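Local coordinates for uncharacterized conserved protein (Geobacillus kaustophilus, PDB 2R5X) that is of unknown function but belongs to the YugN-like family, with an antiparallel beta sheet packed on a long helix, at residues 31-36 / 54-59. The protein carries 1 engineered substitution. Residues are numbered along the deposited sequence; the frame is centred on the assembly and turned at random. Where two conformers were deposited one is given.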
ATOM      1  N   ARG A  31      -4.588  -6.444   4.963  1.00 31.85           N
ATOM      2  CA  ARG A  31      -5.607  -6.105   3.999  0.50 26.93           C
ATOM      3  C   ARG A  31      -6.617  -5.167   4.571  1.00 29.49           C
ATOM      4  O   ARG A  31      -6.968  -5.290   5.690  1.00 24.13           O
ATOM      5  CB  ARG A  31      -6.347  -7.328   3.566  0.50 35.48           C
ATOM      6  CG  ARG A  31      -5.736  -8.046   2.457  0.50 41.35           C
ATOM      7  CD  ARG A  31      -5.884  -7.365   1.134  0.50 50.07           C
ATOM      8  NE  ARG A  31      -5.515  -8.374   0.207  0.50 49.06           N
ATOM      9  CZ  ARG A  31      -6.354  -8.974  -0.590  0.50 62.33           C
ATOM     10  NH1 ARG A  31      -5.935  -9.937  -1.358  0.50 54.74           N
ATOM     11  NH2 ARG A  31      -7.584  -8.558  -0.644  0.50 75.57           N
ATOM     12  N   ALA A  32      -7.076  -4.244   3.774  1.00 24.36           N
ATOM     13  CA  ALA A  32      -8.062  -3.274   4.218  1.00 30.71           C
ATOM     14  C   ALA A  32      -9.117  -3.104   3.142  1.00 28.63           C
ATOM     15  O   ALA A  32      -8.977  -3.653   2.046  1.00 23.85           O
ATOM     16  CB  ALA A  32      -7.391  -1.942   4.531  1.00 30.16           C
ATOM     17  N   ALA A  33     -10.172  -2.352   3.471  1.00 32.27           N
ATOM     18  CA  ALA A  33     -11.272  -2.017   2.546  1.00 33.00           C
ATOM     19  C   ALA A  33     -11.720  -3.204   1.705  1.00 28.78           C
ATOM     20  O   ALA A  33     -11.829  -3.110   0.482  1.00 25.38           O
ATOM     21  CB  ALA A  33     -10.897  -0.839   1.661  1.00 27.43           C
ATOM     22  N   GLN A  34     -11.968  -4.322   2.374  1.00 22.29           N
ATOM     23  CA  GLN A  34     -12.158  -5.598   1.684  1.00 31.37           C
ATOM     24  C   GLN A  34     -13.545  -5.773   1.069  1.00 32.35           C
ATOM     25  O   GLN A  34     -13.827  -6.791   0.441  1.00 34.66           O
ATOM     26  CB  GLN A  34     -11.794  -6.769   2.596  1.00 29.97           C
ATOM     27  CG  GLN A  34     -10.313  -6.843   2.910  1.00 35.09           C
ATOM     28  CD  GLN A  34      -9.955  -7.984   3.830  1.00 43.28           C
ATOM     29  OE1 GLN A  34      -9.558  -9.054   3.375  1.00 56.87           O
ATOM     30  NE2 GLN A  34     -10.090  -7.763   5.135  1.00 35.53           N
ATOM     31  N   TRP A  35     -14.393  -4.764   1.235  1.00 31.12           N
ATOM     32  CA  TRP A  35     -15.702  -4.722   0.591  1.00 38.52           C
ATOM     33  C   TRP A  35     -15.602  -4.433  -0.904  1.00 40.07           C
ATOM     34  O   TRP A  35     -16.485  -4.819  -1.676  1.00 32.72           O
ATOM     35  CB  TRP A  35     -16.581  -3.668   1.261  1.00 35.64           C
ATOM     36  CG  TRP A  35     -15.947  -2.308   1.388  1.00 38.37           C
ATOM     37  CD1 TRP A  35     -15.920  -1.323   0.441  1.00 36.00           C
ATOM     38  CD2 TRP A  35     -15.254  -1.781   2.533  1.00 36.66           C
ATOM     39  NE1 TRP A  35     -15.252  -0.222   0.919  1.00 34.21           N
ATOM     40  CE2 TRP A  35     -14.833  -0.475   2.200  1.00 32.82           C
ATOM     41  CE3 TRP A  35     -14.945  -2.289   3.803  1.00 35.94           C
ATOM     42  CZ2 TRP A  35     -14.123   0.338   3.097  1.00 34.20           C
ATOM     43  CZ3 TRP A  35     -14.232  -1.481   4.690  1.00 30.71           C
ATOM     44  CH2 TRP A  35     -13.840  -0.180   4.335  1.00 26.51           C
ATOM     45  N   ASP A  36     -14.529  -3.743  -1.291  1.00 34.76           N
ATOM     46  CA  ASP A  36     -14.292  -3.331  -2.672  1.00 32.93           C
ATOM     47  C   ASP A  36     -13.879  -4.541  -3.507  1.00 32.89           C
ATOM     48  O   ASP A  36     -12.897  -5.214  -3.190  1.00 32.56           O
ATOM     49  CB  ASP A  36     -13.198  -2.255  -2.698  1.00 33.24           C
ATOM     50  CG  ASP A  36     -13.171  -1.444  -4.000  1.00 38.15           C
ATOM     51  OD1 ASP A  36     -13.513  -1.965  -5.083  1.00 52.05           O
ATOM     52  OD2 ASP A  36     -12.767  -0.266  -3.936  1.00 48.51           O
ATOM     53  N   TYR A  54      -2.058   5.813   8.650  1.00 23.44           N
ATOM     54  CA  TYR A  54      -1.991   4.567   7.905  1.00 25.75           C
ATOM     55  C   TYR A  54      -1.410   4.760   6.507  1.00 25.17           C
ATOM     56  O   TYR A  54      -1.837   5.633   5.754  1.00 30.83           O
ATOM     57  CB  TYR A  54      -3.345   3.830   7.882  1.00 26.93           C
ATOM     58  CG  TYR A  54      -4.523   4.641   7.375  1.00 21.15           C
ATOM     59  CD1 TYR A  54      -4.900   4.591   6.030  1.00 35.24           C
ATOM     60  CD2 TYR A  54      -5.275   5.436   8.244  1.00 25.61           C
ATOM     61  CE1 TYR A  54      -5.986   5.325   5.562  1.00 27.73           C
ATOM     62  CE2 TYR A  54      -6.363   6.180   7.784  1.00 30.46           C
ATOM     63  CZ  TYR A  54      -6.715   6.112   6.446  1.00 29.58           C
ATOM     64  OH  TYR A  54      -7.788   6.838   5.990  1.00 37.81           O
ATOM     65  N   LEU A  55      -0.407   3.950   6.188  1.00 26.17           N
ATOM     66  CA  LEU A  55       0.191   3.950   4.862  1.00 25.77           C
ATOM     67  C   LEU A  55      -0.619   2.998   3.995  1.00 26.05           C
ATOM     68  O   LEU A  55      -0.655   1.801   4.253  1.00 20.59           O
ATOM     69  CB  LEU A  55       1.660   3.507   4.940  1.00 23.02           C
ATOM     70  CG  LEU A  55       2.479   3.361   3.652  1.00 28.32           C
ATOM     71  CD1 LEU A  55       2.462   4.644   2.813  1.00 26.58           C
ATOM     72  CD2 LEU A  55       3.904   2.948   3.984  1.00 22.34           C
ATOM     73  N   ARG A  56      -1.258   3.535   2.962  1.00 24.58           N
ATOM     74  CA  ARG A  56      -2.177   2.748   2.148  1.00 26.23           C
ATOM     75  C   ARG A  56      -1.629   2.485   0.755  1.00 25.60           C
ATOM     76  O   ARG A  56      -1.335   3.421   0.011  1.00 27.79           O
ATOM     77  CB  ARG A  56      -3.540   3.448   2.063  1.00 26.72           C
ATOM     78  CG  ARG A  56      -4.548   2.768   1.139  1.00 29.22           C
ATOM     79  CD  ARG A  56      -5.989   3.162   1.483  1.00 21.95           C
ATOM     80  NE  ARG A  56      -6.429   2.594   2.760  1.00 31.62           N
ATOM     81  CZ  ARG A  56      -7.694   2.531   3.170  1.00 38.61           C
ATOM     82  NH1 ARG A  56      -8.676   2.991   2.406  1.00 37.21           N
ATOM     83  NH2 ARG A  56      -7.982   1.996   4.345  1.00 31.08           N
ATOM     84  N   VAL A  57      -1.499   1.203   0.416  1.00 25.69           N
ATOM     85  CA  VAL A  57      -1.112   0.771  -0.932  1.00 19.67           C
ATOM     86  C   VAL A  57      -2.315   0.068  -1.562  1.00 24.63           C
ATOM     87  O   VAL A  57      -2.932  -0.798  -0.951  1.00 23.99           O
ATOM     88  CB  VAL A  57       0.133  -0.146  -0.913  1.00 26.11           C
ATOM     89  CG1 VAL A  57       0.477  -0.668  -2.310  1.00 24.86           C
ATOM     90  CG2 VAL A  57       1.327   0.608  -0.326  1.00 22.61           C
ATOM     91  N   GLN A  58      -2.644   0.466  -2.784  1.00 25.12           N
ATOM     92  CA  GLN A  58      -3.852   0.011  -3.435  1.00 22.95           C
ATOM     93  C   GLN A  58      -3.547  -0.333  -4.880  1.00 26.01           C
ATOM     94  O   GLN A  58      -2.680   0.281  -5.510  1.00 23.15           O
ATOM     95  CB  GLN A  58      -4.903   1.114  -3.369  1.00 22.38           C
ATOM     96  CG  GLN A  58      -6.327   0.630  -3.424  1.00 40.55           C
ATOM     97  CD  GLN A  58      -7.316   1.731  -3.123  1.00 40.74           C
ATOM     98  OE1 GLN A  58      -7.211   2.832  -3.656  1.00 31.78           O
ATOM     99  NE2 GLN A  58      -8.294   1.435  -2.271  1.00 22.29           N
ATOM    100  N   GLY A  59      -4.267  -1.321  -5.396  1.00 25.80           N
ATOM    101  CA  GLY A  59      -4.166  -1.710  -6.790  1.00 23.87           C
ATOM    102  C   GLY A  59      -5.495  -2.236  -7.302  1.00 30.89           C
ATOM    103  O   GLY A  59      -6.318  -2.705  -6.522  1.00 27.37           O
TER
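Arg56 reaches across to two small methyl groups, the CB atoms of Ala32 and Ala33, and meets both with the end of its guanidinium. NH2 lies 4.0 Å from Ala32 CB, while NH1 comes to 4.5 Å from Ala33 CB, a looser approach. The methyls meet the flat group obliquely, and as they offer no acceptor the contact is plain van der Waals packing. The reach is set by the chain: CG is anti to the backbone N (chi1 175°), and a bend at chi3 (-70°) swings the guanidinium over to the alanines. One face of the guanidinium is partly covered by the Tyr54 ring: CE1 of Tyr54 lies 3.7 Å above the guanidinium plane, near the edge of the group rather than over its centre. Tyr54 and Arg56, two residues apart on a strand, project from the same side of the sheet; Leu55 and Val57 point the other way, onto helix 99-117.

Strands 30-32 and 51-61 do not pair directly: strand 39-48 runs antiparallel to both and lies between them, leaving Ala32 CA 8.7 Å from Arg56 CA. A long side chain suits such a span, reaching across the intervening strand, and Asp43 of that strand, in a salt bridge with Arg56 NH2, anchors its charged end. Small alanines suit the receiving side, close to the end of strand 30-32, where a type I turn runs from Ala33 to Asp36, closed by a rather long hydrogen bond from Asp36 N to Ala33 O (3.3 Å). On this turn the Trp35 ring lies against the backbone of Ala33, whose CA is 3.5 Å above one face, near its rim. Gln58, two residues beyond Arg56 on the same side of the strand, hydrogen-bonds through OE1 to Arg39 NH1 and through NE2 to Thr41 OG1.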